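Local coordinates for starch synthase I (Hordeum vulgare, PDB 4HLN), which belongs to the starch synthases, enzymes of the glycosyltransferase superfamily with two Rossmann-like domains facing each other in a GT-B fold, at residues C424-Q429 against L434-D439; M460-L465 against S491-K496; D209-D214 against L253-Y258; H196-F201 against Y239-Y244. One frame throughout, in Å; residues are numbered along the deposited sequence.

Interaction 1. Residues C424-Q429 against L434-D439; sequences CKAELQ and LPVRED
The backbone folds back on itself just past helix 419-432, bringing the CA atoms of Gln429 and Leu434 to 4.7 Å, and Leu434 N donates to Gln429 O at 2.8 Å. This is a helix-to-strand connection of a Rossmann-like domain: residues 434-439 run along the helix they have just left, on the way to strand 442-446, with an inverse gamma turn centred on Val436. Gln429 carries most of the contact. Its extended side chain crosses that of Leu434 at about a right angle, and its NE2 gives a nearly straight bond (175°) to Arg437 O at 3.0 Å. The acceptor lies in the plane of the amide, whereas NE2 is tilted from the carbonyl plane of Arg437. NE2 also donates to Gln471 OE1 and is thus gripped by two acceptors, while Gln471 NE2 binds Pro435 O and ties down the same loop. One turn earlier in the helix, Lys425 stretches fully out, CG anti to its backbone nitrogen (chi1 -177°), towards the same loop. Its ammonium group is shared with Val440 O and the carboxylate of Asp516. Lys425 NZ also donates a hydrogen bond to Glu438 O at 3.0 Å, from above the plane of that carbonyl.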
loop_
_atom_site.group_PDB
_atom_site.type_symbol
_atom_site.label_atom_id
_atom_site.label_comp_id
_atom_site.label_asym_id
_atom_site.label_seq_id
_atom_site.Cartn_x
_atom_site.Cartn_y
_atom_site.Cartn_z
ATOM N N CYS A 424 -14.678 -4.351 27.378
ATOM C CA CYS A 424 -13.334 -4.005 26.938
ATOM C C CYS A 424 -13.071 -2.527 27.158
ATOM O O CYS A 424 -12.011 -2.150 27.656
ATOM C CB CYS A 424 -13.092 -4.410 25.467
ATOM S SG CYS A 424 -12.903 -6.238 25.224
ATOM N N LYS A 425 -14.044 -1.698 26.797
ATOM C CA LYS A 425 -13.916 -0.251 26.971
ATOM C C LYS A 425 -13.720 0.140 28.429
ATOM O O LYS A 425 -12.920 1.028 28.745
ATOM C CB LYS A 425 -15.149 0.478 26.433
ATOM C CG LYS A 425 -15.043 1.994 26.522
ATOM C CD LYS A 425 -16.365 2.637 26.167
ATOM C CE LYS A 425 -16.271 4.143 26.150
ATOM N NZ LYS A 425 -17.490 4.723 25.541
ATOM N N ALA A 426 -14.471 -0.514 29.309
ATOM C CA ALA A 426 -14.418 -0.203 30.719
ATOM C C ALA A 426 -13.054 -0.619 31.230
ATOM O O ALA A 426 -12.379 0.136 31.933
ATOM C CB ALA A 426 -15.509 -0.924 31.446
ATOM N N GLU A 427 -12.643 -1.821 30.838
ATOM C CA GLU A 427 -11.363 -2.357 31.259
ATOM C C GLU A 427 -10.205 -1.546 30.702
ATOM O O GLU A 427 -9.123 -1.502 31.279
ATOM C CB GLU A 427 -11.244 -3.816 30.845
ATOM C CG GLU A 427 -11.994 -4.749 31.767
ATOM C CD GLU A 427 -11.597 -4.551 33.226
ATOM O OE1 GLU A 427 -10.503 -5.026 33.614
ATOM O OE2 GLU A 427 -12.372 -3.912 33.978
ATOM N N LEU A 428 -10.444 -0.899 29.574
ATOM C CA LEU A 428 -9.425 -0.074 28.969
ATOM C C LEU A 428 -9.341 1.256 29.700
ATOM O O LEU A 428 -8.249 1.727 30.002
ATOM C CB LEU A 428 -9.716 0.130 27.475
ATOM C CG LEU A 428 -8.765 1.053 26.706
ATOM C CD1 LEU A 428 -7.342 0.487 26.677
ATOM C CD2 LEU A 428 -9.290 1.302 25.297
ATOM N N GLN A 429 -10.487 1.866 29.986
ATOM C CA GLN A 429 -10.488 3.102 30.762
ATOM C C GLN A 429 -9.764 2.863 32.078
ATOM O O GLN A 429 -8.968 3.692 32.526
ATOM C CB GLN A 429 -11.908 3.596 31.012
ATOM C CG GLN A 429 -12.537 4.197 29.770
ATOM C CD GLN A 429 -14.043 4.297 29.858
ATOM O OE1 GLN A 429 -14.702 3.453 30.473
ATOM N NE2 GLN A 429 -14.604 5.329 29.229
ATOM N N LEU A 434 -8.608 6.396 33.151
ATOM C CA LEU A 434 -9.670 7.295 32.759
ATOM C C LEU A 434 -10.931 7.051 33.563
ATOM O O LEU A 434 -11.191 5.930 34.024
ATOM C CB LEU A 434 -9.970 7.128 31.281
ATOM C CG LEU A 434 -8.853 7.609 30.358
ATOM C CD1 LEU A 434 -9.112 7.117 28.944
ATOM C CD2 LEU A 434 -8.748 9.135 30.411
ATOM N N PRO A 435 -11.716 8.114 33.751
ATOM C CA PRO A 435 -13.058 7.955 34.308
ATOM C C PRO A 435 -13.854 6.871 33.553
ATOM O O PRO A 435 -14.063 6.950 32.328
ATOM C CB PRO A 435 -13.683 9.345 34.128
ATOM C CG PRO A 435 -12.684 10.154 33.276
ATOM C CD PRO A 435 -11.361 9.530 33.548
ATOM N N VAL A 436 -14.279 5.853 34.298
ATOM C CA VAL A 436 -15.011 4.738 33.721
ATOM C C VAL A 436 -16.441 5.119 33.371
ATOM O O VAL A 436 -17.372 4.837 34.119
ATOM C CB VAL A 436 -15.007 3.526 34.660
ATOM C CG1 VAL A 436 -15.800 2.364 34.041
ATOM C CG2 VAL A 436 -13.573 3.108 34.957
ATOM N N ARG A 437 -16.610 5.751 32.218
ATOM C CA ARG A 437 -17.924 6.184 31.772
ATOM C C ARG A 437 -18.289 5.525 30.448
ATOM O O ARG A 437 -17.571 5.644 29.445
ATOM C CB ARG A 437 -17.941 7.698 31.623
ATOM C CG ARG A 437 -17.455 8.436 32.844
ATOM C CD ARG A 437 -17.508 9.929 32.595
ATOM N NE ARG A 437 -18.715 10.305 31.859
ATOM C CZ ARG A 437 -18.793 11.350 31.039
ATOM N NH1 ARG A 437 -17.734 12.129 30.852
ATOM N NH2 ARG A 437 -19.927 11.615 30.406
ATOM N N GLU A 438 -19.414 4.826 30.447
ATOM C CA GLU A 438 -19.850 4.097 29.265
ATOM C C GLU A 438 -20.277 5.060 28.139
ATOM O O GLU A 438 -20.151 4.764 26.955
ATOM C CB GLU A 438 -20.996 3.149 29.657
ATOM C CG GLU A 438 -21.681 2.444 28.487
ATOM C CD GLU A 438 -22.717 3.320 27.786
ATOM O OE1 GLU A 438 -23.379 4.132 28.477
ATOM O OE2 GLU A 438 -22.862 3.198 26.544
ATOM N N ASP A 439 -20.754 6.231 28.536
ATOM C CA ASP A 439 -21.480 7.136 27.660
ATOM C C ASP A 439 -20.568 8.093 26.895
ATOM O O ASP A 439 -20.941 8.622 25.843
ATOM C CB ASP A 439 -22.478 7.935 28.509
ATOM C CG ASP A 439 -21.898 8.350 29.875
ATOM O OD1 ASP A 439 -21.942 7.547 30.842
ATOM O OD2 ASP A 439 -21.403 9.490 29.978
#

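Interaction 2. Residues M460-L465 against S491-K496; sequences MAIPDL and SSYKDK
Lys496 NZ, gripped through hydrogen bonds by the main-chain O atoms of Met466 and Glu468, ties the turn that carries Tyr493 to the C-terminal end of helix 455-466 and the residues just after it. On this helix Pro463 and Ile462 meet the tyrosine. Between residues 460-465 and 491-496 themselves, the contact is one of van der Waals packing around that single aromatic side chain. Tyr493 is the first residue to leave helical geometry at the end of helix 480-492. With CG beside the backbone nitrogen and anti to the carbonyl carbon (chi1 -46°), the ring projects towards helix 455-466. The phenolic OH ends 3.7 Å from Pro463 CA, with Pro463 CB slightly farther at 4.0 Å. Beside the hydroxyl, the ring atom CE1 of Tyr493 approaches CG2 of Ile462 obliquely at 4.2 Å. Ile462 also packs on Trp485 and Thr489, so it is shared between the body of helix 480-492 and the residue that follows it. The proline stands at a kink in helix 455-466, where its nitrogen has no hydrogen to give to the preceding turn. Two successive helices in contact beside parallel strands 442-446, 471-476 and 497-501 are typical of the consecutive beta-alpha-beta crossovers of a Rossmann-like domain.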
loop_
_atom_site.group_PDB
_atom_site.type_symbol
_atom_site.label_atom_id
_atom_site.label_comp_id
_atom_site.label_asym_id
_atom_site.label_seq_id
_atom_site.Cartn_x
_atom_site.Cartn_y
_atom_site.Cartn_z
ATOM N N MET A 460 -2.618 20.025 16.668
ATOM C CA MET A 460 -3.306 21.304 16.496
ATOM C C MET A 460 -4.781 21.224 16.870
ATOM O O MET A 460 -5.363 22.205 17.335
ATOM C CB MET A 460 -3.175 21.817 15.053
ATOM C CG MET A 460 -1.756 21.812 14.474
ATOM S SD MET A 460 -0.514 22.753 15.398
ATOM C CE MET A 460 0.987 22.347 14.496
ATOM N N ALA A 461 -5.390 20.061 16.668
ATOM C CA ALA A 461 -6.822 19.919 16.921
ATOM C C ALA A 461 -7.139 19.603 18.379
ATOM O O ALA A 461 -8.245 19.864 18.847
ATOM C CB ALA A 461 -7.422 18.873 16.016
ATOM N N ILE A 462 -6.169 19.044 19.094
ATOM C CA ILE A 462 -6.391 18.628 20.478
ATOM C C ILE A 462 -7.097 19.694 21.317
ATOM O O ILE A 462 -8.158 19.441 21.882
ATOM C CB ILE A 462 -5.075 18.195 21.168
ATOM C CG1 ILE A 462 -4.765 16.738 20.845
ATOM C CG2 ILE A 462 -5.183 18.349 22.674
ATOM C CD1 ILE A 462 -5.757 15.766 21.448
ATOM N N PRO A 463 -6.512 20.895 21.398
ATOM C CA PRO A 463 -7.100 21.917 22.271
ATOM C C PRO A 463 -8.573 22.170 21.953
ATOM O O PRO A 463 -9.416 22.181 22.844
ATOM C CB PRO A 463 -6.256 23.152 21.959
ATOM C CG PRO A 463 -4.930 22.578 21.526
ATOM C CD PRO A 463 -5.300 21.381 20.717
ATOM N N ASP A 464 -8.878 22.351 20.679
ATOM C CA ASP A 464 -10.246 22.578 20.249
ATOM C C ASP A 464 -11.107 21.347 20.538
ATOM O O ASP A 464 -12.331 21.434 20.663
ATOM C CB ASP A 464 -10.251 22.888 18.753
ATOM C CG ASP A 464 -11.356 23.839 18.358
ATOM O OD1 ASP A 464 -12.413 23.841 19.027
ATOM O OD2 ASP A 464 -11.165 24.586 17.374
ATOM N N LEU A 465 -10.451 20.199 20.657
ATOM C CA LEU A 465 -11.137 18.916 20.784
ATOM C C LEU A 465 -11.522 18.600 22.225
ATOM O O LEU A 465 -12.570 17.998 22.474
ATOM C CB LEU A 465 -10.259 17.801 20.204
ATOM C CG LEU A 465 -10.819 16.388 19.970
ATOM C CD1 LEU A 465 -10.635 15.503 21.186
ATOM C CD2 LEU A 465 -12.282 16.416 19.530
ATOM N N SER A 491 -1.258 16.156 31.025
ATOM C CA SER A 491 -1.267 16.920 32.256
ATOM C C SER A 491 -2.299 18.056 32.224
ATOM O O SER A 491 -2.954 18.329 33.229
ATOM C CB SER A 491 0.130 17.455 32.525
ATOM O OG SER A 491 0.161 18.124 33.763
ATOM N N SER A 492 -2.457 18.690 31.066
ATOM C CA SER A 492 -3.433 19.767 30.882
ATOM C C SER A 492 -4.886 19.292 30.863
ATOM O O SER A 492 -5.801 20.031 31.243
ATOM C CB SER A 492 -3.137 20.550 29.595
ATOM O OG SER A 492 -1.964 21.337 29.719
ATOM N N TYR A 493 -5.104 18.066 30.407
ATOM C CA TYR A 493 -6.453 17.514 30.360
ATOM C C TYR A 493 -6.455 16.162 31.050
ATOM O O TYR A 493 -6.557 15.131 30.393
ATOM C CB TYR A 493 -6.893 17.363 28.910
ATOM C CG TYR A 493 -6.604 18.585 28.070
ATOM C CD1 TYR A 493 -5.396 18.720 27.397
ATOM C CD2 TYR A 493 -7.539 19.615 27.961
ATOM C CE1 TYR A 493 -5.127 19.844 26.630
ATOM C CE2 TYR A 493 -7.286 20.740 27.199
ATOM C CZ TYR A 493 -6.078 20.852 26.534
ATOM O OH TYR A 493 -5.821 21.976 25.773
ATOM N N LYS A 494 -6.341 16.164 32.373
ATOM C CA LYS A 494 -5.976 14.944 33.078
ATOM C C LYS A 494 -7.097 13.902 33.170
ATOM O O LYS A 494 -6.893 12.801 33.674
ATOM C CB LYS A 494 -5.379 15.263 34.453
ATOM C CG LYS A 494 -4.001 14.606 34.696
ATOM C CD LYS A 494 -4.029 13.069 34.482
ATOM C CE LYS A 494 -2.726 12.385 34.908
ATOM N NZ LYS A 494 -2.873 10.906 34.953
ATOM N N ASP A 495 -8.267 14.240 32.648
ATOM C CA ASP A 495 -9.428 13.358 32.730
ATOM C C ASP A 495 -9.950 12.991 31.334
ATOM O O ASP A 495 -10.982 12.323 31.185
ATOM C CB ASP A 495 -10.527 14.051 33.539
ATOM C CG ASP A 495 -10.869 15.449 32.994
ATOM O OD1 ASP A 495 -9.962 16.140 32.458
ATOM O OD2 ASP A 495 -12.051 15.856 33.102
ATOM N N LYS A 496 -9.228 13.433 30.313
ATOM C CA LYS A 496 -9.701 13.323 28.943
ATOM C C LYS A 496 -8.645 12.766 27.991
ATOM O O LYS A 496 -8.980 12.148 26.984
ATOM C CB LYS A 496 -10.152 14.690 28.437
ATOM C CG LYS A 496 -11.374 15.255 29.116
ATOM C CD LYS A 496 -11.744 16.606 28.506
ATOM C CE LYS A 496 -13.069 17.126 29.042
ATOM N NZ LYS A 496 -13.570 18.296 28.268
#

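Interaction 3. Residues D209-D214 against L253-Y258; sequences DWVFVD and LELGGY
Val211 overlaps two leucines, one with each of its methyl groups. CG1, set anti to the backbone nitrogen (chi1 173°), meets CD1 of Leu253 tip to tip at 3.9 Å, while CG2 lies 4.4 Å from CD1 of Leu255. Two residues earlier on the same strand, and so on the same face of the sheet, Asp209 supplies a second surface for Leu255. The CD1 methyl of Leu255 is 3.9 Å from Asp209 CG and only slightly farther from CB and both carboxylate oxygens. Such nearly equal distances place the methyl over the flat of the carboxylate group, and the two side chains slide past each other in opposite directions. The charged end is not left to this apolar neighbour: OD1 is bonded to His202 NE2 and OD2 to the hydroxyl of Tyr260, which together probably fix the rotation of the carboxylate. On the loop side, an inverse gamma turn centred on Glu254, with a weak bond from Leu255 N to Leu253 O, lies between the two leucines, both of which point towards the strand. All four touching residues are buried. Around them, strand 208-214 runs between strands 195-205 and 160-166 of the large mixed sheet, and the loop holding the leucines follows directly from helix 235-252. Val211 also touches Phe200 of strand 195-205, against which Leu253 lies too. Leu255 rests on Met162 of strand 160-166, and Leu253 extends the cover to Thr183 and Lys185 of strand 181-190, so that the loop leaving the helix covers four adjacent strands.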
loop_
_atom_site.group_PDB
_atom_site.type_symbol
_atom_site.label_atom_id
_atom_site.label_comp_id
_atom_site.label_asym_id
_atom_site.label_seq_id
_atom_site.Cartn_x
_atom_site.Cartn_y
_atom_site.Cartn_z
ATOM N N ASP A 209 7.518 -18.950 -6.499
ATOM C CA ASP A 209 8.817 -18.942 -7.126
ATOM C C ASP A 209 9.511 -17.619 -6.891
ATOM O O ASP A 209 9.206 -16.611 -7.539
ATOM C CB ASP A 209 8.644 -19.176 -8.617
ATOM C CG ASP A 209 8.398 -20.616 -8.930
ATOM O OD1 ASP A 209 9.208 -21.425 -8.432
ATOM O OD2 ASP A 209 7.398 -20.937 -9.618
ATOM N N TRP A 210 10.435 -17.631 -5.941
ATOM C CA TRP A 210 11.230 -16.465 -5.619
ATOM C C TRP A 210 12.450 -16.508 -6.484
ATOM O O TRP A 210 13.311 -17.376 -6.310
ATOM C CB TRP A 210 11.647 -16.533 -4.160
ATOM C CG TRP A 210 10.473 -16.629 -3.286
ATOM C CD1 TRP A 210 9.931 -17.760 -2.755
ATOM C CD2 TRP A 210 9.649 -15.544 -2.867
ATOM N NE1 TRP A 210 8.818 -17.445 -2.015
ATOM C CE2 TRP A 210 8.619 -16.089 -2.072
ATOM C CE3 TRP A 210 9.680 -14.159 -3.090
ATOM C CZ2 TRP A 210 7.629 -15.297 -1.484
ATOM C CZ3 TRP A 210 8.696 -13.372 -2.514
ATOM C CH2 TRP A 210 7.685 -13.942 -1.713
ATOM N N VAL A 211 12.512 -15.582 -7.430
ATOM C CA VAL A 211 13.611 -15.518 -8.379
ATOM C C VAL A 211 14.465 -14.288 -8.111
ATOM O O VAL A 211 13.961 -13.169 -8.039
ATOM C CB VAL A 211 13.093 -15.439 -9.816
ATOM C CG1 VAL A 211 14.247 -15.190 -10.791
ATOM C CG2 VAL A 211 12.330 -16.696 -10.162
ATOM N N PHE A 212 15.766 -14.505 -7.986
ATOM C CA PHE A 212 16.687 -13.447 -7.616
ATOM C C PHE A 212 17.632 -13.150 -8.731
ATOM O O PHE A 212 18.255 -14.053 -9.286
ATOM C CB PHE A 212 17.475 -13.866 -6.398
ATOM C CG PHE A 212 16.628 -14.065 -5.223
ATOM C CD1 PHE A 212 16.214 -12.971 -4.470
ATOM C CD2 PHE A 212 16.194 -15.335 -4.879
ATOM C CE1 PHE A 212 15.397 -13.149 -3.360
ATOM C CE2 PHE A 212 15.376 -15.525 -3.771
ATOM C CZ PHE A 212 14.971 -14.433 -3.013
ATOM N N VAL A 213 17.733 -11.871 -9.053
ATOM C CA VAL A 213 18.588 -11.424 -10.134
ATOM C C VAL A 213 19.920 -10.993 -9.541
ATOM O O VAL A 213 19.961 -10.122 -8.674
ATOM C CB VAL A 213 17.921 -10.295 -10.907
ATOM C CG1 VAL A 213 18.825 -9.789 -12.026
ATOM C CG2 VAL A 213 16.613 -10.806 -11.475
ATOM N N ASP A 214 21.004 -11.627 -9.986
ATOM C CA ASP A 214 22.315 -11.358 -9.413
ATOM C C ASP A 214 23.257 -10.535 -10.297
ATOM O O ASP A 214 23.536 -10.882 -11.459
ATOM C CB ASP A 214 23.008 -12.645 -8.971
ATOM C CG ASP A 214 24.151 -12.380 -7.991
ATOM O OD1 ASP A 214 23.882 -11.794 -6.914
ATOM O OD2 ASP A 214 25.313 -12.740 -8.300
ATOM N N LEU A 253 13.510 -19.753 -17.551
ATOM C CA LEU A 253 13.679 -20.556 -16.346
ATOM C C LEU A 253 12.741 -21.769 -16.323
ATOM O O LEU A 253 11.518 -21.620 -16.255
ATOM C CB LEU A 253 13.512 -19.697 -15.092
ATOM C CG LEU A 253 14.584 -18.611 -14.930
ATOM C CD1 LEU A 253 14.441 -17.893 -13.615
ATOM C CD2 LEU A 253 15.975 -19.201 -15.036
ATOM N N GLU A 254 13.307 -22.972 -16.386
ATOM C CA GLU A 254 12.472 -24.175 -16.293
ATOM C C GLU A 254 12.188 -24.601 -14.852
ATOM O O GLU A 254 12.679 -25.626 -14.387
ATOM C CB GLU A 254 13.058 -25.338 -17.093
ATOM C CG GLU A 254 13.302 -25.013 -18.548
ATOM C CD GLU A 254 13.243 -26.228 -19.448
ATOM O OE1 GLU A 254 12.949 -26.054 -20.654
ATOM O OE2 GLU A 254 13.484 -27.355 -18.956
ATOM N N LEU A 255 11.375 -23.808 -14.167
ATOM C CA LEU A 255 10.981 -24.078 -12.793
ATOM C C LEU A 255 10.014 -25.250 -12.701
ATOM O O LEU A 255 8.968 -25.270 -13.369
ATOM C CB LEU A 255 10.348 -22.826 -12.207
ATOM C CG LEU A 255 11.323 -21.656 -12.408
ATOM C CD1 LEU A 255 10.679 -20.307 -12.101
ATOM C CD2 LEU A 255 12.610 -21.867 -11.596
ATOM N N GLY A 256 10.369 -26.231 -11.872
ATOM C CA GLY A 256 9.590 -27.456 -11.760
ATOM C C GLY A 256 9.464 -28.171 -13.107
ATOM O O GLY A 256 8.459 -28.849 -13.361
ATOM N N GLY A 257 10.469 -28.013 -13.978
ATOM C CA GLY A 257 10.417 -28.607 -15.301
ATOM C C GLY A 257 9.927 -27.788 -16.496
ATOM O O GLY A 257 10.356 -28.054 -17.619
ATOM N N TYR A 258 9.040 -26.814 -16.287
ATOM C CA TYR A 258 8.526 -26.021 -17.415
ATOM C C TYR A 258 8.555 -24.507 -17.180
ATOM O O TYR A 258 8.294 -24.037 -16.080
ATOM C CB TYR A 258 7.101 -26.453 -17.778
ATOM C CG TYR A 258 6.139 -26.323 -16.625
ATOM C CD1 TYR A 258 5.100 -25.397 -16.661
ATOM C CD2 TYR A 258 6.278 -27.124 -15.486
ATOM C CE1 TYR A 258 4.215 -25.269 -15.600
ATOM C CE2 TYR A 258 5.406 -27.004 -14.416
ATOM C CZ TYR A 258 4.373 -26.071 -14.472
ATOM O OH TYR A 258 3.493 -25.936 -13.403
#

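Interaction 4. Residues H196-F201 against Y239-Y244; sequences HEVTFF and YTLLCY
His196, at the start of the segment, offers Leu241 its methylene rather than its ring: CB lies 4.2 Å from CD2 of the leucine. The imidazole, with CG anti to the carbonyl carbon (chi1 -47°), reaches on to Phe237, one helical turn before Leu241, and meets that ring edge-to-face; its NE2 makes a weak hydrogen bond to Cys191 O. Glu197 points away, as alternation along a strand requires. Val198 then returns to the helix-facing side. Its CG1 methyl is 4.2 Å from Leu241 CB, at the point where the two backbones come nearest, with the CA atoms of Val198 and Leu241 7.6 Å apart. Leu241 therefore bridges two strand positions that are two residues apart, its base against the valine and its CD2 methyl against the histidine. Farther along, the Phe200 side chain packs instead on Val211 of strand 208-214. Val198 also touches Ile187 and Val213 on the flanking strands, while Leu241 touches His215, so the pair belongs to the wider layer where helix 235-252 covers one face of the mixed sheet in this Rossmann-like domain. Across the whole interface, carbon meets carbon. This suggests that the helix is held at this point mainly by shape and probably by the exclusion of water, without a directional bond, whereas backbone hydrogen bonds pair Val198 with Ile187 and His196 with Ile189 of strand 181-190.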
loop_
_atom_site.group_PDB
_atom_site.type_symbol
_atom_site.label_atom_id
_atom_site.label_comp_id
_atom_site.label_asym_id
_atom_site.label_seq_id
_atom_site.Cartn_x
_atom_site.Cartn_y
_atom_site.Cartn_z
ATOM N N HIS A 196 25.978 -6.299 -20.169
ATOM C CA HIS A 196 26.134 -6.702 -18.775
ATOM C C HIS A 196 25.436 -8.022 -18.481
ATOM O O HIS A 196 24.357 -8.311 -18.994
ATOM C CB HIS A 196 25.640 -5.591 -17.847
ATOM C CG HIS A 196 26.161 -4.239 -18.221
ATOM N ND1 HIS A 196 27.205 -3.632 -17.553
ATOM C CD2 HIS A 196 25.803 -3.392 -19.214
ATOM C CE1 HIS A 196 27.460 -2.464 -18.114
ATOM N NE2 HIS A 196 26.623 -2.294 -19.125
ATOM N N GLU A 197 26.055 -8.833 -17.651
ATOM C CA GLU A 197 25.475 -10.132 -17.381
ATOM C C GLU A 197 24.859 -10.180 -16.007
ATOM O O GLU A 197 25.451 -9.699 -15.038
ATOM C CB GLU A 197 26.528 -11.220 -17.482
ATOM C CG GLU A 197 25.990 -12.583 -17.141
ATOM C CD GLU A 197 27.044 -13.655 -17.267
ATOM O OE1 GLU A 197 27.766 -13.651 -18.294
ATOM O OE2 GLU A 197 27.157 -14.485 -16.337
ATOM N N VAL A 198 23.665 -10.759 -15.938
ATOM C CA VAL A 198 23.035 -11.102 -14.676
ATOM C C VAL A 198 22.826 -12.619 -14.639
ATOM O O VAL A 198 22.813 -13.280 -15.685
ATOM C CB VAL A 198 21.682 -10.368 -14.494
ATOM C CG1 VAL A 198 21.881 -8.858 -14.585
ATOM C CG2 VAL A 198 20.696 -10.810 -15.553
ATOM N N THR A 199 22.686 -13.176 -13.438
ATOM C CA THR A 199 22.380 -14.592 -13.300
ATOM C C THR A 199 21.152 -14.748 -12.414
ATOM O O THR A 199 20.731 -13.802 -11.760
ATOM C CB THR A 199 23.564 -15.398 -12.734
ATOM O OG1 THR A 199 23.893 -14.905 -11.434
ATOM C CG2 THR A 199 24.788 -15.274 -13.645
ATOM N N PHE A 200 20.560 -15.933 -12.408
ATOM C CA PHE A 200 19.321 -16.125 -11.684
ATOM C C PHE A 200 19.485 -17.162 -10.600
ATOM O O PHE A 200 19.992 -18.263 -10.845
ATOM C CB PHE A 200 18.204 -16.571 -12.629
ATOM C CG PHE A 200 17.866 -15.572 -13.690
ATOM C CD1 PHE A 200 16.775 -14.722 -13.541
ATOM C CD2 PHE A 200 18.622 -15.488 -14.849
ATOM C CE1 PHE A 200 16.447 -13.804 -14.523
ATOM C CE2 PHE A 200 18.302 -14.565 -15.842
ATOM C CZ PHE A 200 17.213 -13.724 -15.676
ATOM N N PHE A 201 19.040 -16.796 -9.402
ATOM C CA PHE A 201 18.972 -17.709 -8.276
ATOM C C PHE A 201 17.507 -17.915 -7.973
ATOM O O PHE A 201 16.685 -17.077 -8.329
ATOM C CB PHE A 201 19.735 -17.143 -7.079
ATOM C CG PHE A 201 21.219 -17.134 -7.283
ATOM C CD1 PHE A 201 21.794 -16.302 -8.235
ATOM C CD2 PHE A 201 22.039 -17.984 -6.554
ATOM C CE1 PHE A 201 23.172 -16.303 -8.452
ATOM C CE2 PHE A 201 23.418 -18.001 -6.762
ATOM C CZ PHE A 201 23.987 -17.158 -7.719
ATOM N N TYR A 239 18.440 -0.840 -11.829
ATOM C CA TYR A 239 17.051 -1.233 -11.973
ATOM C C TYR A 239 16.630 -1.457 -13.423
ATOM O O TYR A 239 15.663 -2.157 -13.702
ATOM C CB TYR A 239 16.155 -0.288 -11.178
ATOM C CG TYR A 239 16.442 -0.478 -9.721
ATOM C CD1 TYR A 239 17.137 0.473 -8.991
ATOM C CD2 TYR A 239 16.090 -1.671 -9.088
ATOM C CE1 TYR A 239 17.435 0.258 -7.639
ATOM C CE2 TYR A 239 16.367 -1.892 -7.758
ATOM C CZ TYR A 239 17.037 -0.926 -7.029
ATOM O OH TYR A 239 17.309 -1.173 -5.697
ATOM N N THR A 240 17.409 -0.896 -14.335
ATOM C CA THR A 240 17.352 -1.273 -15.740
ATOM C C THR A 240 17.674 -2.770 -15.899
ATOM O O THR A 240 16.979 -3.487 -16.627
ATOM C CB THR A 240 18.328 -0.395 -16.571
ATOM O OG1 THR A 240 17.851 0.951 -16.567
ATOM C CG2 THR A 240 18.428 -0.851 -18.018
ATOM N N LEU A 241 18.711 -3.241 -15.206
ATOM C CA LEU A 241 19.085 -4.649 -15.276
ATOM C C LEU A 241 17.929 -5.496 -14.777
ATOM O O LEU A 241 17.561 -6.504 -15.401
ATOM C CB LEU A 241 20.321 -4.942 -14.435
ATOM C CG LEU A 241 21.626 -4.293 -14.881
ATOM C CD1 LEU A 241 22.793 -4.744 -14.004
ATOM C CD2 LEU A 241 21.903 -4.567 -16.344
ATOM N N LEU A 242 17.361 -5.061 -13.653
ATOM C CA LEU A 242 16.256 -5.756 -13.023
ATOM C C LEU A 242 15.158 -5.982 -14.043
ATOM O O LEU A 242 14.599 -7.070 -14.134
ATOM C CB LEU A 242 15.696 -4.937 -11.861
ATOM C CG LEU A 242 14.445 -5.591 -11.283
ATOM C CD1 LEU A 242 14.739 -7.048 -10.875
ATOM C CD2 LEU A 242 13.880 -4.814 -10.126
ATOM N N CYS A 243 14.862 -4.942 -14.817
ATOM C CA CYS A 243 13.718 -4.966 -15.708
ATOM C C CYS A 243 13.936 -5.868 -16.916
ATOM O O CYS A 243 13.066 -6.659 -17.255
ATOM C CB CYS A 243 13.344 -3.545 -16.127
ATOM S SG CYS A 243 12.463 -2.608 -14.830
ATOM N N TYR A 244 15.099 -5.768 -17.553
ATOM C CA TYR A 244 15.442 -6.687 -18.632
ATOM C C TYR A 244 15.383 -8.156 -18.170
ATOM O O TYR A 244 14.837 -9.023 -18.858
ATOM C CB TYR A 244 16.833 -6.374 -19.196
ATOM C CG TYR A 244 16.845 -5.281 -20.237
ATOM C CD1 TYR A 244 16.516 -5.559 -21.564
ATOM C CD2 TYR A 244 17.195 -3.965 -19.901
ATOM C CE1 TYR A 244 16.525 -4.575 -22.526
ATOM C CE2 TYR A 244 17.203 -2.960 -20.856
ATOM C CZ TYR A 244 16.864 -3.273 -22.167
ATOM O OH TYR A 244 16.858 -2.304 -23.135
#

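How the interactions relate
From the N terminus, strand 195-205 opens interaction 4 and strand 208-214 opens interaction 3. Helix 235-252 closes the first, and the loop beyond it closes the second, so these two long loops cross. Adjacent strands join them, with probable hydrogen bonds from Phe212 N to Phe201 O and from Asp214 N to Thr199 O. Together they fasten one helix and its exit to the mixed sheet. Much later, interaction 1 closes a tight loop of four residues, tying helix 419-432 to the loop leading into strand 442-446. Interaction 2 follows in series, spanning 25, and ties helix 455-466 to the end of helix 480-492. These two touch where Leu434 and Pro435 pack on Asp495 O.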